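Local coordinates for protein phosphatidylinositol-specific phospholipase C1 (Streptomyces antibioticus, PDB 3H4X) that belongs to the phosphatidylinositol-specific phospholipase C family, enzymes whose core is a barrel of mostly parallel strands surrounded by helices, at residues A39-D53 with N83-T97. Sequence-based numbering, arbitrary orientation.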
loop_
_atom_site.group_PDB
_atom_site.type_symbol
_atom_site.label_atom_id
_atom_site.label_comp_id
_atom_site.label_asym_id
_atom_site.label_seq_id
_atom_site.Cartn_x
_atom_site.Cartn_y
_atom_site.Cartn_z
ATOM N N ALA A 39 -0.822 9.637 4.935
ATOM C CA ALA A 39 -0.682 10.719 3.962
ATOM C C ALA A 39 -1.959 11.540 3.785
ATOM O O ALA A 39 -1.949 12.583 3.130
ATOM C CB ALA A 39 -0.231 10.152 2.627
ATOM N N TYR A 40 -3.048 11.063 4.377
ATOM C CA TYR A 40 -4.351 11.719 4.288
ATOM C C TYR A 40 -4.524 12.754 5.399
ATOM O O TYR A 40 -5.560 13.410 5.484
ATOM C CB TYR A 40 -5.461 10.669 4.415
ATOM C CG TYR A 40 -5.379 9.949 5.737
ATOM C CD1 TYR A 40 -6.034 10.442 6.854
ATOM C CD2 TYR A 40 -4.595 8.816 5.884
ATOM C CE1 TYR A 40 -5.937 9.810 8.077
ATOM C CE2 TYR A 40 -4.486 8.171 7.102
ATOM C CZ TYR A 40 -5.164 8.677 8.200
ATOM O OH TYR A 40 -5.082 8.074 9.436
ATOM N N GLU A 41 -3.521 12.894 6.258
ATOM C CA GLU A 41 -3.627 13.829 7.376
ATOM C C GLU A 41 -3.321 15.260 6.948
ATOM O O GLU A 41 -2.283 15.537 6.350
ATOM C CB GLU A 41 -2.727 13.399 8.534
ATOM C CG GLU A 41 -3.197 12.113 9.194
ATOM C CD GLU A 41 -2.512 11.837 10.511
ATOM O OE1 GLU A 41 -1.276 11.999 10.587
ATOM O OE2 GLU A 41 -3.216 11.453 11.468
ATOM N N LYS A 42 -4.237 16.165 7.275
ATOM C CA LYS A 42 -4.123 17.561 6.869
ATOM C C LYS A 42 -2.846 18.219 7.398
ATOM O O LYS A 42 -2.308 19.133 6.775
ATOM C CB LYS A 42 -5.373 18.335 7.301
ATOM C CG LYS A 42 -6.632 17.925 6.538
ATOM C CD LYS A 42 -7.908 18.488 7.159
ATOM C CE LYS A 42 -8.366 17.665 8.354
ATOM N NZ LYS A 42 -9.687 18.124 8.867
ATOM N N GLU A 43 -2.355 17.738 8.537
ATOM C CA GLU A 43 -1.127 18.266 9.131
ATOM C C GLU A 43 0.103 17.983 8.268
ATOM O O GLU A 43 1.074 18.743 8.290
ATOM C CB GLU A 43 -0.928 17.688 10.534
ATOM C CG GLU A 43 0.303 18.195 11.262
ATOM C CD GLU A 43 0.516 17.497 12.592
ATOM O OE1 GLU A 43 -0.063 16.407 12.791
ATOM O OE2 GLU A 43 1.261 18.036 13.439
ATOM N N LYS A 44 0.066 16.887 7.516
ATOM C CA LYS A 44 1.166 16.546 6.620
ATOM C C LYS A 44 0.988 17.219 5.263
ATOM O O LYS A 44 1.922 17.817 4.731
ATOM C CB LYS A 44 1.263 15.032 6.423
ATOM C CG LYS A 44 1.582 14.238 7.676
ATOM C CD LYS A 44 2.117 12.859 7.303
ATOM C CE LYS A 44 2.300 11.973 8.519
ATOM N NZ LYS A 44 0.986 11.610 9.106
ATOM N N TYR A 45 -0.221 17.103 4.718
ATOM C CA TYR A 45 -0.550 17.607 3.390
ATOM C C TYR A 45 -1.911 18.274 3.443
ATOM O O TYR A 45 -2.905 17.643 3.800
ATOM C CB TYR A 45 -0.545 16.461 2.371
ATOM C CG TYR A 45 0.831 15.875 2.165
ATOM C CD1 TYR A 45 1.824 16.612 1.538
ATOM C CD2 TYR A 45 1.144 14.593 2.605
ATOM C CE1 TYR A 45 3.089 16.099 1.355
ATOM C CE2 TYR A 45 2.415 14.065 2.423
ATOM C CZ TYR A 45 3.382 14.822 1.797
ATOM O OH TYR A 45 4.646 14.306 1.616
ATOM N N ARG A 46 -1.957 19.557 3.102
ATOM C CA ARG A 46 -3.200 20.307 3.180
ATOM C C ARG A 46 -4.310 19.634 2.379
ATOM O O ARG A 46 -5.442 19.510 2.846
ATOM C CB ARG A 46 -2.990 21.745 2.705
ATOM C CG ARG A 46 -4.224 22.612 2.849
ATOM C CD ARG A 46 -3.929 24.065 2.542
ATOM N NE ARG A 46 -5.150 24.863 2.490
ATOM C CZ ARG A 46 -5.859 25.217 3.558
ATOM N NH1 ARG A 46 -5.473 24.838 4.769
ATOM N NH2 ARG A 46 -6.958 25.945 3.414
ATOM N N TYR A 47 -3.974 19.215 1.163
ATOM C CA TYR A 47 -4.890 18.458 0.316
ATOM C C TYR A 47 -4.231 17.155 -0.089
ATOM O O TYR A 47 -3.004 17.076 -0.179
ATOM C CB TYR A 47 -5.238 19.243 -0.950
ATOM C CG TYR A 47 -6.040 20.495 -0.693
ATOM C CD1 TYR A 47 -7.423 20.452 -0.579
ATOM C CD2 TYR A 47 -5.410 21.726 -0.572
ATOM C CE1 TYR A 47 -8.153 21.611 -0.347
ATOM C CE2 TYR A 47 -6.128 22.879 -0.337
ATOM C CZ TYR A 47 -7.493 22.816 -0.228
ATOM O OH TYR A 47 -8.200 23.972 0.006
ATOM N N PHE A 48 -5.039 16.135 -0.351
ATOM C CA PHE A 48 -4.478 14.880 -0.823
ATOM C C PHE A 48 -3.677 15.087 -2.111
ATOM O O PHE A 48 -2.707 14.377 -2.361
ATOM C CB PHE A 48 -5.546 13.797 -0.997
ATOM C CG PHE A 48 -4.966 12.419 -1.086
ATOM C CD1 PHE A 48 -4.341 11.856 0.013
ATOM C CD2 PHE A 48 -4.999 11.703 -2.271
ATOM C CE1 PHE A 48 -3.781 10.593 -0.057
ATOM C CE2 PHE A 48 -4.442 10.437 -2.344
ATOM C CZ PHE A 48 -3.835 9.884 -1.236
ATOM N N ALA A 49 -4.068 16.072 -2.918
ATOM C CA ALA A 49 -3.308 16.402 -4.120
ATOM C C ALA A 49 -1.857 16.713 -3.772
ATOM O O ALA A 49 -0.951 16.413 -4.544
ATOM C CB ALA A 49 -3.939 17.581 -4.850
ATOM N N ASP A 50 -1.639 17.337 -2.618
ATOM C CA ASP A 50 -0.281 17.632 -2.177
ATOM C C ASP A 50 0.496 16.358 -1.843
ATOM O O ASP A 50 1.696 16.278 -2.091
ATOM C CB ASP A 50 -0.286 18.589 -0.987
ATOM C CG ASP A 50 -0.885 19.932 -1.333
ATOM O OD1 ASP A 50 -0.501 20.501 -2.379
ATOM O OD2 ASP A 50 -1.749 20.404 -0.570
ATOM N N ALA A 51 -0.185 15.360 -1.282
ATOM C CA ALA A 51 0.456 14.068 -1.042
ATOM C C ALA A 51 0.848 13.442 -2.380
ATOM O O ALA A 51 1.949 12.909 -2.535
ATOM C CB ALA A 51 -0.468 13.144 -0.262
ATOM N N LEU A 52 -0.057 13.505 -3.352
ATOM C CA LEU A 52 0.236 12.961 -4.672
ATOM C C LEU A 52 1.390 13.699 -5.346
ATOM O O LEU A 52 2.214 13.090 -6.026
ATOM C CB LEU A 52 -1.013 12.969 -5.549
ATOM C CG LEU A 52 -2.098 11.993 -5.089
ATOM C CD1 LEU A 52 -3.438 12.355 -5.693
ATOM C CD2 LEU A 52 -1.728 10.556 -5.440
ATOM N N ASP A 53 1.463 15.010 -5.141
ATOM C CA ASP A 53 2.530 15.806 -5.742
ATOM C C ASP A 53 3.849 15.772 -4.960
ATOM O O ASP A 53 4.834 16.377 -5.382
ATOM C CB ASP A 53 2.075 17.255 -5.956
ATOM C CG ASP A 53 1.226 17.424 -7.201
ATOM O OD1 ASP A 53 1.436 16.675 -8.176
ATOM O OD2 ASP A 53 0.356 18.318 -7.210
ATOM N N ASN A 83 -11.899 12.373 8.739
ATOM C CA ASN A 83 -10.896 13.358 9.090
ATOM C C ASN A 83 -9.741 13.151 8.127
ATOM O O ASN A 83 -8.898 12.274 8.322
ATOM C CB ASN A 83 -10.473 13.197 10.554
ATOM C CG ASN A 83 -9.470 14.244 10.996
ATOM O OD1 ASN A 83 -8.817 14.889 10.176
ATOM N ND2 ASN A 83 -9.334 14.410 12.307
ATOM N N SER A 84 -9.739 13.935 7.053
ATOM C CA SER A 84 -8.861 13.665 5.931
ATOM C C SER A 84 -8.632 14.919 5.114
ATOM O O SER A 84 -9.357 15.912 5.251
ATOM C CB SER A 84 -9.493 12.611 5.023
ATOM O OG SER A 84 -10.502 13.203 4.219
ATOM N N ASN A 85 -7.630 14.853 4.244
ATOM C CA ASN A 85 -7.335 15.939 3.322
ATOM C C ASN A 85 -7.923 15.700 1.932
ATOM O O ASN A 85 -7.591 16.399 0.975
ATOM C CB ASN A 85 -5.827 16.173 3.238
ATOM C CG ASN A 85 -5.065 14.935 2.813
ATOM O OD1 ASN A 85 -5.647 13.966 2.324
ATOM N ND2 ASN A 85 -3.752 14.962 2.997
ATOM N N CYS A 86 -8.811 14.719 1.828
ATOM C CA CYS A 86 -9.423 14.368 0.548
ATOM C C CYS A 86 -10.603 15.289 0.242
ATOM O O CYS A 86 -11.370 15.631 1.146
ATOM C CB CYS A 86 -9.862 12.905 0.568
ATOM S SG CYS A 86 -8.529 11.778 1.053
ATOM N N GLU A 87 -10.748 15.688 -1.024
ATOM C CA GLU A 87 -11.774 16.666 -1.415
ATOM C C GLU A 87 -12.883 16.110 -2.293
ATOM O O GLU A 87 -13.921 16.751 -2.450
ATOM C CB GLU A 87 -11.193 17.821 -2.227
ATOM C CG GLU A 87 -9.891 18.424 -1.821
ATOM C CD GLU A 87 -9.369 19.325 -2.936
ATOM O OE1 GLU A 87 -8.330 18.996 -3.543
ATOM O OE2 GLU A 87 -10.031 20.343 -3.251
ATOM N N GLY A 88 -12.651 14.970 -2.931
ATOM C CA GLY A 88 -13.594 14.478 -3.931
ATOM C C GLY A 88 -13.674 15.382 -5.152
ATOM O O GLY A 88 -14.762 15.652 -5.666
ATOM N N ALA A 89 -12.524 15.858 -5.616
ATOM C CA ALA A 89 -12.472 16.707 -6.804
ATOM C C ALA A 89 -13.037 15.982 -8.020
ATOM O O ALA A 89 -12.735 14.813 -8.246
ATOM C CB ALA A 89 -11.044 17.145 -7.077
ATOM N N ALA A 90 -13.847 16.682 -8.809
ATOM C CA ALA A 90 -14.440 16.090 -10.008
ATOM C C ALA A 90 -13.436 16.017 -11.156
ATOM O O ALA A 90 -13.567 15.191 -12.060
ATOM C CB ALA A 90 -15.677 16.873 -10.434
ATOM N N ASN A 91 -12.437 16.891 -11.121
ATOM C CA ASN A 91 -11.414 16.939 -12.156
ATOM C C ASN A 91 -10.220 17.736 -11.655
ATOM O O ASN A 91 -10.270 18.311 -10.569
ATOM C CB ASN A 91 -11.976 17.556 -13.436
ATOM C CG ASN A 91 -12.586 18.920 -13.200
ATOM O OD1 ASN A 91 -11.919 19.827 -12.711
ATOM N ND2 ASN A 91 -13.860 19.069 -13.542
ATOM N N ALA A 92 -9.152 17.772 -12.444
ATOM C CA ALA A 92 -7.915 18.414 -12.016
ATOM C C ALA A 92 -8.097 19.902 -11.713
ATOM O O ALA A 92 -7.413 20.448 -10.848
ATOM C CB ALA A 92 -6.820 18.208 -13.053
ATOM N N SER A 93 -9.016 20.554 -12.424
ATOM C CA SER A 93 -9.248 21.988 -12.234
ATOM C C SER A 93 -9.732 22.284 -10.820
ATOM O O SER A 93 -9.601 23.409 -10.326
ATOM C CB SER A 93 -10.262 22.525 -13.253
ATOM O OG SER A 93 -11.596 22.353 -12.801
ATOM N N GLU A 94 -10.289 21.263 -10.172
ATOM C CA GLU A 94 -10.880 21.408 -8.847
ATOM C C GLU A 94 -9.945 21.017 -7.708
ATOM O O GLU A 94 -10.307 21.144 -6.543
ATOM C CB GLU A 94 -12.166 20.583 -8.731
ATOM C CG GLU A 94 -13.303 21.056 -9.618
ATOM C CD GLU A 94 -14.630 20.405 -9.267
ATOM O OE1 GLU A 94 -14.643 19.456 -8.450
ATOM O OE2 GLU A 94 -15.667 20.844 -9.805
ATOM N N LEU A 95 -8.754 20.526 -8.027
ATOM C CA LEU A 95 -7.831 20.140 -6.965
ATOM C C LEU A 95 -7.405 21.369 -6.163
ATOM O O LEU A 95 -7.114 22.429 -6.732
ATOM C CB LEU A 95 -6.624 19.390 -7.527
ATOM C CG LEU A 95 -6.933 17.978 -8.038
ATOM C CD1 LEU A 95 -5.760 17.425 -8.825
ATOM C CD2 LEU A 95 -7.310 17.042 -6.894
ATOM N N ARG A 96 -7.393 21.224 -4.842
ATOM C CA ARG A 96 -7.079 22.321 -3.933
ATOM C C ARG A 96 -8.127 23.428 -4.015
ATOM O O ARG A 96 -7.783 24.609 -4.101
ATOM C CB ARG A 96 -5.683 22.890 -4.209
ATOM C CG ARG A 96 -4.577 21.855 -4.165
ATOM C CD ARG A 96 -3.212 22.466 -4.464
ATOM N NE ARG A 96 -2.190 21.435 -4.375
ATOM C CZ ARG A 96 -1.909 20.577 -5.348
ATOM N NH1 ARG A 96 -2.546 20.645 -6.509
ATOM N NH2 ARG A 96 -0.984 19.647 -5.153
ATOM N N THR A 97 -9.404 23.050 -3.994
ATOM C CA THR A 97 -10.489 24.035 -4.023
ATOM C C THR A 97 -11.660 23.719 -3.095
ATOM O O THR A 97 -12.423 24.615 -2.744
ATOM C CB THR A 97 -11.082 24.225 -5.440
ATOM O OG1 THR A 97 -11.827 23.059 -5.820
ATOM C CG2 THR A 97 -9.987 24.502 -6.458
HETATM O O HOH W 1 -6.270 15.081 9.203
HETATM O O HOH W 2 -6.865 16.748 -3.008
HETATM O O HOH W 3 -2.037 18.539 -8.457
#
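Asn-85 plugs the turn between Ala-39 and Phe-48 and pays for its burial with four hydrogen bonds. Both N-H groups of its ND2 are spent on backbone carbonyls: one on Ala-39 O (3.0 Å), met in the carbonyl plane on a lone pair, the other on Tyr-45 O (2.9 Å), which lies in the amide plane of Asn-85. Its backbone N donates to Tyr-40 O, and its backbone O accepts Phe-48 N. With CG set between the backbone N and the carbonyl carbon (chi1 57°), the amide turns back into the loop, and Asn-85 OD1 lies at the edge of the Phe-48 ring, 3.4 Å from Phe-48 CD1.

Farther along, Arg-96 extends beside helix 48-52. Arg-96 NE (2.8 Å from Asp-50 OD1) and NH2 grip Asp-50 side-on, both reaching that single oxygen from the same face of the carboxylate, while the other oxygen, OD2, takes Tyr-47 N at the helix N-cap. Arg-96 NH2 also donates to Asp-53 OD2 (2.8 Å), whose carboxylate is nearly coplanar with the guanidinium; water 3 joins that oxygen to NH1. Ala-49 CB lies over one guanidinium face, toward its rim, and Arg-96 CA sits centrally over the Tyr-47 ring, a CH-pi contact 3.5 Å from the centroid. The Glu-87 side chain runs at about a right angle to that of Tyr-47, the carboxylate plane turned 52° from the ring; its OE1 accepts Arg-96 N, its OE2 Thr-97 N, and water 2 links OE1 to Ala-49 N in the first turn of the helix.

At the opposite end, water 1 bridges Lys-42 N and Asn-83 OD1; both residues line the pocket of a bound acetyl group, and Lys-42 NZ is salt-bridged to Asp-101. The chemistry implies a division of labour: the amide and backbone of Asn-85 together probably hold the shape of the 39-48 loop, whereas two acidic groups, sharing one guanidinium and probably stabilised by its charge, tie the short helix to the 83-97 loop.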